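Local coordinates for protein retinol dehydratase (Spodoptera frugiperda, PDB 1FMJ) that binds retinol and adenosine 3',5'-diphosphate on a sulfotransferase fold and converts retinol by dehydration, at residues A[98-110]-A[150-164]. Numbering follows the deposited sequence.
With RTL (retinol), chain H.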
loop_
_atom_site.group_PDB
_atom_site.type_symbol
_atom_site.label_atom_id
_atom_site.label_comp_id
_atom_site.label_asym_id
_atom_site.label_seq_id
_atom_site.Cartn_x
_atom_site.Cartn_y
_atom_site.Cartn_z
ATOM N N TYR A 98 1.371 18.086 1.137
ATOM C CA TYR A 98 1.627 16.703 1.523
ATOM C C TYR A 98 0.672 15.709 0.852
ATOM O O TYR A 98 -0.547 15.881 0.870
ATOM C CB TYR A 98 1.547 16.557 3.047
ATOM C CG TYR A 98 2.664 17.274 3.786
ATOM C CD1 TYR A 98 2.388 18.302 4.688
ATOM C CD2 TYR A 98 3.999 16.932 3.566
ATOM C CE1 TYR A 98 3.418 18.981 5.356
ATOM C CE2 TYR A 98 5.042 17.602 4.226
ATOM C CZ TYR A 98 4.744 18.627 5.119
ATOM O OH TYR A 98 5.770 19.302 5.751
ATOM N N MET A 99 1.251 14.669 0.260
ATOM C CA MET A 99 0.486 13.627 -0.412
ATOM C C MET A 99 -0.586 13.112 0.546
ATOM O O MET A 99 -1.716 12.839 0.148
ATOM C CB MET A 99 1.427 12.484 -0.819
ATOM C CG MET A 99 0.765 11.306 -1.512
ATOM S SD MET A 99 0.193 11.705 -3.167
ATOM C CE MET A 99 1.711 11.550 -4.093
ATOM N N SER A 100 -0.226 13.003 1.819
ATOM C CA SER A 100 -1.158 12.517 2.825
ATOM C C SER A 100 -2.371 13.434 2.983
ATOM O O SER A 100 -3.357 13.053 3.600
ATOM C CB SER A 100 -0.444 12.350 4.165
ATOM O OG SER A 100 0.121 13.572 4.598
ATOM N N LEU A 101 -2.296 14.642 2.428
ATOM C CA LEU A 101 -3.414 15.578 2.489
ATOM C C LEU A 101 -4.180 15.570 1.164
ATOM O O LEU A 101 -5.331 15.990 1.100
ATOM C CB LEU A 101 -2.914 17.003 2.786
ATOM C CG LEU A 101 -2.782 17.468 4.250
ATOM C CD1 LEU A 101 -2.139 16.393 5.104
ATOM C CD2 LEU A 101 -1.958 18.751 4.307
ATOM N N ARG A 102 -3.542 15.093 0.102
ATOM C CA ARG A 102 -4.193 15.063 -1.198
ATOM C C ARG A 102 -4.976 13.767 -1.415
ATOM O O ARG A 102 -5.880 13.707 -2.249
ATOM C CB ARG A 102 -3.150 15.272 -2.301
ATOM C CG ARG A 102 -2.662 16.726 -2.411
ATOM C CD ARG A 102 -1.583 16.896 -3.486
ATOM N NE ARG A 102 -0.293 16.398 -3.025
ATOM C CZ ARG A 102 0.637 15.867 -3.810
ATOM N NH1 ARG A 102 0.426 15.747 -5.119
ATOM N NH2 ARG A 102 1.785 15.458 -3.282
ATOM N N TYR A 103 -4.627 12.744 -0.641
ATOM C CA TYR A 103 -5.277 11.441 -0.721
ATOM C C TYR A 103 -5.760 10.980 0.649
ATOM O O TYR A 103 -5.146 11.281 1.668
ATOM C CB TYR A 103 -4.300 10.376 -1.237
ATOM C CG TYR A 103 -4.111 10.331 -2.734
ATOM C CD1 TYR A 103 -3.293 11.244 -3.389
ATOM C CD2 TYR A 103 -4.734 9.345 -3.492
ATOM C CE1 TYR A 103 -3.095 11.173 -4.762
ATOM C CE2 TYR A 103 -4.546 9.264 -4.867
ATOM C CZ TYR A 103 -3.727 10.181 -5.491
ATOM O OH TYR A 103 -3.539 10.080 -6.842
ATOM N N ILE A 104 -6.868 10.252 0.666
ATOM C CA ILE A 104 -7.365 9.693 1.908
ATOM C C ILE A 104 -6.884 8.258 1.847
ATOM O O ILE A 104 -7.081 7.565 0.847
ATOM C CB ILE A 104 -8.896 9.689 1.996
ATOM C CG1 ILE A 104 -9.410 11.118 2.172
ATOM C CG2 ILE A 104 -9.347 8.793 3.171
ATOM C CD1 ILE A 104 -10.910 11.223 2.222
ATOM N N TYR A 105 -6.217 7.832 2.906
ATOM C CA TYR A 105 -5.701 6.484 2.994
ATOM C C TYR A 105 -6.839 5.693 3.619
ATOM O O TYR A 105 -7.014 5.701 4.827
ATOM C CB TYR A 105 -4.460 6.487 3.888
ATOM C CG TYR A 105 -3.691 5.192 3.932
ATOM C CD1 TYR A 105 -2.500 5.109 4.643
ATOM C CD2 TYR A 105 -4.160 4.047 3.290
ATOM C CE1 TYR A 105 -1.786 3.920 4.725
ATOM C CE2 TYR A 105 -3.459 2.851 3.364
ATOM C CZ TYR A 105 -2.269 2.797 4.087
ATOM O OH TYR A 105 -1.564 1.621 4.182
ATOM N N LEU A 106 -7.620 5.028 2.770
ATOM C CA LEU A 106 -8.776 4.253 3.205
ATOM C C LEU A 106 -8.519 3.260 4.339
ATOM O O LEU A 106 -9.242 3.257 5.345
ATOM C CB LEU A 106 -9.381 3.527 1.997
ATOM C CG LEU A 106 -10.724 2.817 2.221
ATOM C CD1 LEU A 106 -11.724 3.787 2.833
ATOM C CD2 LEU A 106 -11.242 2.275 0.894
ATOM N N ASP A 107 -7.497 2.421 4.188
ATOM C CA ASP A 107 -7.193 1.432 5.212
ATOM C C ASP A 107 -6.055 1.793 6.173
ATOM O O ASP A 107 -5.591 0.950 6.932
ATOM C CB ASP A 107 -6.939 0.058 4.560
ATOM C CG ASP A 107 -5.960 0.114 3.391
ATOM O OD1 ASP A 107 -6.130 0.960 2.489
ATOM O OD2 ASP A 107 -5.029 -0.717 3.363
ATOM N N GLY A 108 -5.613 3.047 6.152
ATOM C CA GLY A 108 -4.537 3.452 7.043
ATOM C C GLY A 108 -4.846 3.311 8.531
ATOM O O GLY A 108 -3.999 2.905 9.330
ATOM N N PHE A 109 -6.072 3.638 8.914
ATOM C CA PHE A 109 -6.461 3.575 10.315
ATOM C C PHE A 109 -6.251 2.228 10.989
ATOM O O PHE A 109 -5.846 2.178 12.143
ATOM C CB PHE A 109 -7.930 3.938 10.453
ATOM C CG PHE A 109 -8.852 2.848 10.007
ATOM C CD1 PHE A 109 -9.419 1.980 10.934
ATOM C CD2 PHE A 109 -9.115 2.657 8.659
ATOM C CE1 PHE A 109 -10.235 0.937 10.519
ATOM C CE2 PHE A 109 -9.931 1.612 8.236
ATOM C CZ PHE A 109 -10.491 0.751 9.172
ATOM N N MET A 110 -6.519 1.141 10.270
ATOM C CA MET A 110 -6.440 -0.202 10.864
ATOM C C MET A 110 -5.175 -0.594 11.625
ATOM O O MET A 110 -5.223 -1.467 12.497
ATOM C CB MET A 110 -6.741 -1.275 9.808
ATOM C CG MET A 110 -5.544 -1.741 8.980
ATOM S SD MET A 110 -5.922 -3.267 8.076
ATOM C CE MET A 110 -4.625 -3.267 6.804
ATOM N N LEU A 150 -13.591 9.512 4.011
ATOM C CA LEU A 150 -14.117 9.715 2.663
ATOM C C LEU A 150 -15.456 10.443 2.703
ATOM O O LEU A 150 -15.652 11.439 2.012
ATOM C CB LEU A 150 -14.327 8.372 1.950
ATOM C CG LEU A 150 -13.141 7.471 1.610
ATOM C CD1 LEU A 150 -13.650 6.284 0.795
ATOM C CD2 LEU A 150 -12.104 8.242 0.810
ATOM N N ALA A 151 -16.378 9.926 3.513
ATOM C CA ALA A 151 -17.719 10.497 3.637
ATOM C C ALA A 151 -17.697 11.978 3.999
ATOM O O ALA A 151 -18.590 12.730 3.617
ATOM C CB ALA A 151 -18.518 9.720 4.686
ATOM N N ALA A 152 -16.669 12.384 4.734
ATOM C CA ALA A 152 -16.532 13.765 5.167
ATOM C C ALA A 152 -16.112 14.722 4.042
ATOM O O ALA A 152 -16.398 15.918 4.099
ATOM C CB ALA A 152 -15.542 13.838 6.327
ATOM N N VAL A 153 -15.438 14.205 3.021
ATOM C CA VAL A 153 -15.021 15.056 1.911
ATOM C C VAL A 153 -16.263 15.606 1.197
ATOM O O VAL A 153 -17.142 14.847 0.801
ATOM C CB VAL A 153 -14.149 14.270 0.904
ATOM C CG1 VAL A 153 -13.842 15.137 -0.313
ATOM C CG2 VAL A 153 -12.845 13.830 1.581
ATOM N N PRO A 154 -16.360 16.936 1.044
ATOM C CA PRO A 154 -17.520 17.545 0.371
ATOM C C PRO A 154 -17.643 17.075 -1.082
ATOM O O PRO A 154 -16.636 16.880 -1.754
ATOM C CB PRO A 154 -17.224 19.044 0.446
ATOM C CG PRO A 154 -16.335 19.180 1.629
ATOM C CD PRO A 154 -15.431 17.968 1.527
ATOM N N PRO A 155 -18.880 16.914 -1.590
ATOM C CA PRO A 155 -19.119 16.471 -2.966
ATOM C C PRO A 155 -18.425 17.330 -4.015
ATOM O O PRO A 155 -18.073 16.836 -5.086
ATOM C CB PRO A 155 -20.639 16.552 -3.100
ATOM C CG PRO A 155 -21.109 16.294 -1.711
ATOM C CD PRO A 155 -20.160 17.136 -0.895
ATOM N N THR A 156 -18.232 18.611 -3.708
ATOM C CA THR A 156 -17.596 19.528 -4.647
ATOM C C THR A 156 -16.082 19.402 -4.681
ATOM O O THR A 156 -15.396 20.169 -5.362
ATOM C CB THR A 156 -17.966 20.983 -4.337
ATOM O OG1 THR A 156 -17.811 21.226 -2.939
ATOM C CG2 THR A 156 -19.405 21.266 -4.740
ATOM N N GLU A 157 -15.557 18.431 -3.942
ATOM C CA GLU A 157 -14.124 18.203 -3.913
ATOM C C GLU A 157 -13.844 16.802 -4.423
ATOM O O GLU A 157 -14.298 15.830 -3.825
ATOM C CB GLU A 157 -13.590 18.329 -2.484
ATOM C CG GLU A 157 -12.088 18.190 -2.382
ATOM C CD GLU A 157 -11.594 18.258 -0.947
ATOM O OE1 GLU A 157 -12.131 19.074 -0.172
ATOM O OE2 GLU A 157 -10.659 17.507 -0.601
ATOM N N LYS A 158 -13.098 16.694 -5.520
ATOM C CA LYS A 158 -12.771 15.385 -6.068
ATOM C C LYS A 158 -12.027 14.581 -5.007
ATOM O O LYS A 158 -11.112 15.094 -4.353
ATOM C CB LYS A 158 -11.903 15.519 -7.323
ATOM C CG LYS A 158 -11.446 14.177 -7.895
ATOM C CD LYS A 158 -10.556 14.351 -9.119
ATOM C CE LYS A 158 -11.327 14.251 -10.422
ATOM N NZ LYS A 158 -11.767 12.877 -10.750
ATOM N N ARG A 159 -12.440 13.330 -4.820
ATOM C CA ARG A 159 -11.807 12.473 -3.831
ATOM C C ARG A 159 -10.779 11.536 -4.441
ATOM O O ARG A 159 -11.080 10.782 -5.374
ATOM C CB ARG A 159 -12.853 11.641 -3.079
ATOM C CG ARG A 159 -13.852 12.459 -2.269
ATOM C CD ARG A 159 -14.773 11.552 -1.436
ATOM N NE ARG A 159 -15.545 10.621 -2.257
ATOM C CZ ARG A 159 -16.480 9.802 -1.781
ATOM N NH1 ARG A 159 -16.764 9.796 -0.481
ATOM N NH2 ARG A 159 -17.134 8.992 -2.605
ATOM N N PHE A 160 -9.558 11.607 -3.914
ATOM C CA PHE A 160 -8.473 10.744 -4.349
ATOM C C PHE A 160 -8.285 9.756 -3.204
ATOM O O PHE A 160 -7.980 10.151 -2.080
ATOM C CB PHE A 160 -7.187 11.544 -4.580
ATOM C CG PHE A 160 -7.221 12.402 -5.816
ATOM C CD1 PHE A 160 -7.779 13.681 -5.779
ATOM C CD2 PHE A 160 -6.728 11.919 -7.026
ATOM C CE1 PHE A 160 -7.845 14.461 -6.932
ATOM C CE2 PHE A 160 -6.787 12.690 -8.189
ATOM C CZ PHE A 160 -7.346 13.964 -8.147
ATOM N N VAL A 161 -8.492 8.476 -3.488
ATOM C CA VAL A 161 -8.381 7.449 -2.465
ATOM C C VAL A 161 -7.221 6.498 -2.682
ATOM O O VAL A 161 -7.049 5.945 -3.775
ATOM C CB VAL A 161 -9.669 6.600 -2.392
ATOM C CG1 VAL A 161 -9.576 5.623 -1.221
ATOM C CG2 VAL A 161 -10.886 7.500 -2.263
ATOM N N LYS A 162 -6.432 6.309 -1.629
ATOM C CA LYS A 162 -5.305 5.388 -1.666
ATOM C C LYS A 162 -5.733 4.185 -0.847
ATOM O O LYS A 162 -6.308 4.346 0.227
ATOM C CB LYS A 162 -4.075 6.019 -1.016
ATOM C CG LYS A 162 -3.023 5.012 -0.576
ATOM C CD LYS A 162 -1.936 5.686 0.239
ATOM C CE LYS A 162 -0.962 4.680 0.796
ATOM N NZ LYS A 162 0.114 5.342 1.564
ATOM N N THR A 163 -5.476 2.981 -1.338
ATOM C CA THR A 163 -5.860 1.809 -0.567
ATOM C C THR A 163 -5.045 0.578 -0.907
ATOM O O THR A 163 -4.546 0.429 -2.027
ATOM C CB THR A 163 -7.370 1.456 -0.757
ATOM O OG1 THR A 163 -7.733 0.415 0.162
ATOM C CG2 THR A 163 -7.636 0.954 -2.165
ATOM N N HIS A 164 -4.901 -0.296 0.081
ATOM C CA HIS A 164 -4.202 -1.548 -0.109
ATOM C C HIS A 164 -5.237 -2.653 0.105
ATOM O O HIS A 164 -4.900 -3.810 0.296
ATOM C CB HIS A 164 -3.032 -1.683 0.877
ATOM C CG HIS A 164 -1.987 -0.620 0.716
ATOM N ND1 HIS A 164 -1.412 -0.321 -0.501
ATOM C CD2 HIS A 164 -1.420 0.221 1.615
ATOM C CE1 HIS A 164 -0.538 0.659 -0.346
ATOM N NE2 HIS A 164 -0.523 1.006 0.928
HETATM C C1 RTL H . 2.874 3.667 14.152
HETATM C C2 RTL H . 2.472 3.005 15.509
HETATM C C3 RTL H . 1.129 3.494 16.037
HETATM C C4 RTL H . 0.115 4.529 15.556
HETATM C C5 RTL H . 0.679 5.074 14.241
HETATM C C6 RTL H . 1.869 4.735 13.578
HETATM C C7 RTL H . 2.278 5.349 12.286
HETATM C C8 RTL H . 1.824 4.942 11.065
HETATM C C9 RTL H . 2.223 5.541 9.784
HETATM C C10 RTL H . 1.671 5.012 8.632
HETATM C C11 RTL H . 1.872 5.390 7.216
HETATM C C12 RTL H . 2.110 4.288 6.427
HETATM C C13 RTL H . 2.375 4.051 4.993
HETATM C C14 RTL H . 2.613 2.931 4.246
HETATM C C15 RTL H . 1.483 2.270 3.574
HETATM O O1 RTL H . 1.252 2.782 2.330
HETATM C C16 RTL H . 3.019 2.406 13.277
HETATM C C17 RTL H . 4.280 4.211 14.450
HETATM C C18 RTL H . -0.269 6.151 13.692
HETATM C C19 RTL H . 3.223 6.713 9.765
HETATM C C20 RTL H . 2.358 5.429 4.311
HETATM O O HOH W 1 -8.906 13.596 -1.881
#
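Ile104 and Tyr105 pair in parallel with Val161 and Lys162, placing the short strand 104-105 at the edge of the five-stranded parallel sheet of the sulfotransferase fold. Three backbone bonds set the register: Ile104 N to Phe160 O, Lys162 N to Ile104 O (2.9 Å, nearly straight at 173°) and Leu106 N to Lys162 O. Just before the first, a water bridges the segments, accepting from Phe160 N and donating to Arg102 O. Phe160 CB lies over the Tyr103 ring in a CH-pi contact and the Phe160 ring turns its edge to that face, while Tyr103 OH bonds to Gln80 O.

Past the strand, Asp107 takes over as acceptor. Its OD1 receives His164 N at 3.0 Å on the syn side and Thr163 OG1 at 2.9 Å from above the carboxylate, both from the same face; the threonine hydroxyl also bonds to Leu165 N. With CG between the backbone N and the carbonyl carbon (chi1 49°), the carboxylate is turned toward these donors.

Lys162, extended to its tip, lays CE over the centre of the Tyr105 ring and holds NZ 4.2 Å from the ring centroid in a cation-pi contact; Gly108 CA covers the opposite face. NZ donates to retinol O1 (2.9 Å), which His164 NE2 also meets by a hydrogen bond, while His164 ND1 is paired with Ser70 O. Replacing Tyr105 by an alanine would probably leave the lysine arm without its aromatic support and freer to swing from O1.

Ile104 CD1 meets Val153 CG2 tip to tip, a tight 3.3 Å, and touches Leu150 CD2. The principle is general: paired backbones spend their donors and acceptors on each other, leaving Lys162 and His164 side chains, likely steadied by Asp107, to bind the alcohol oxygen, consistent with a site acting on retinol's hydroxyl.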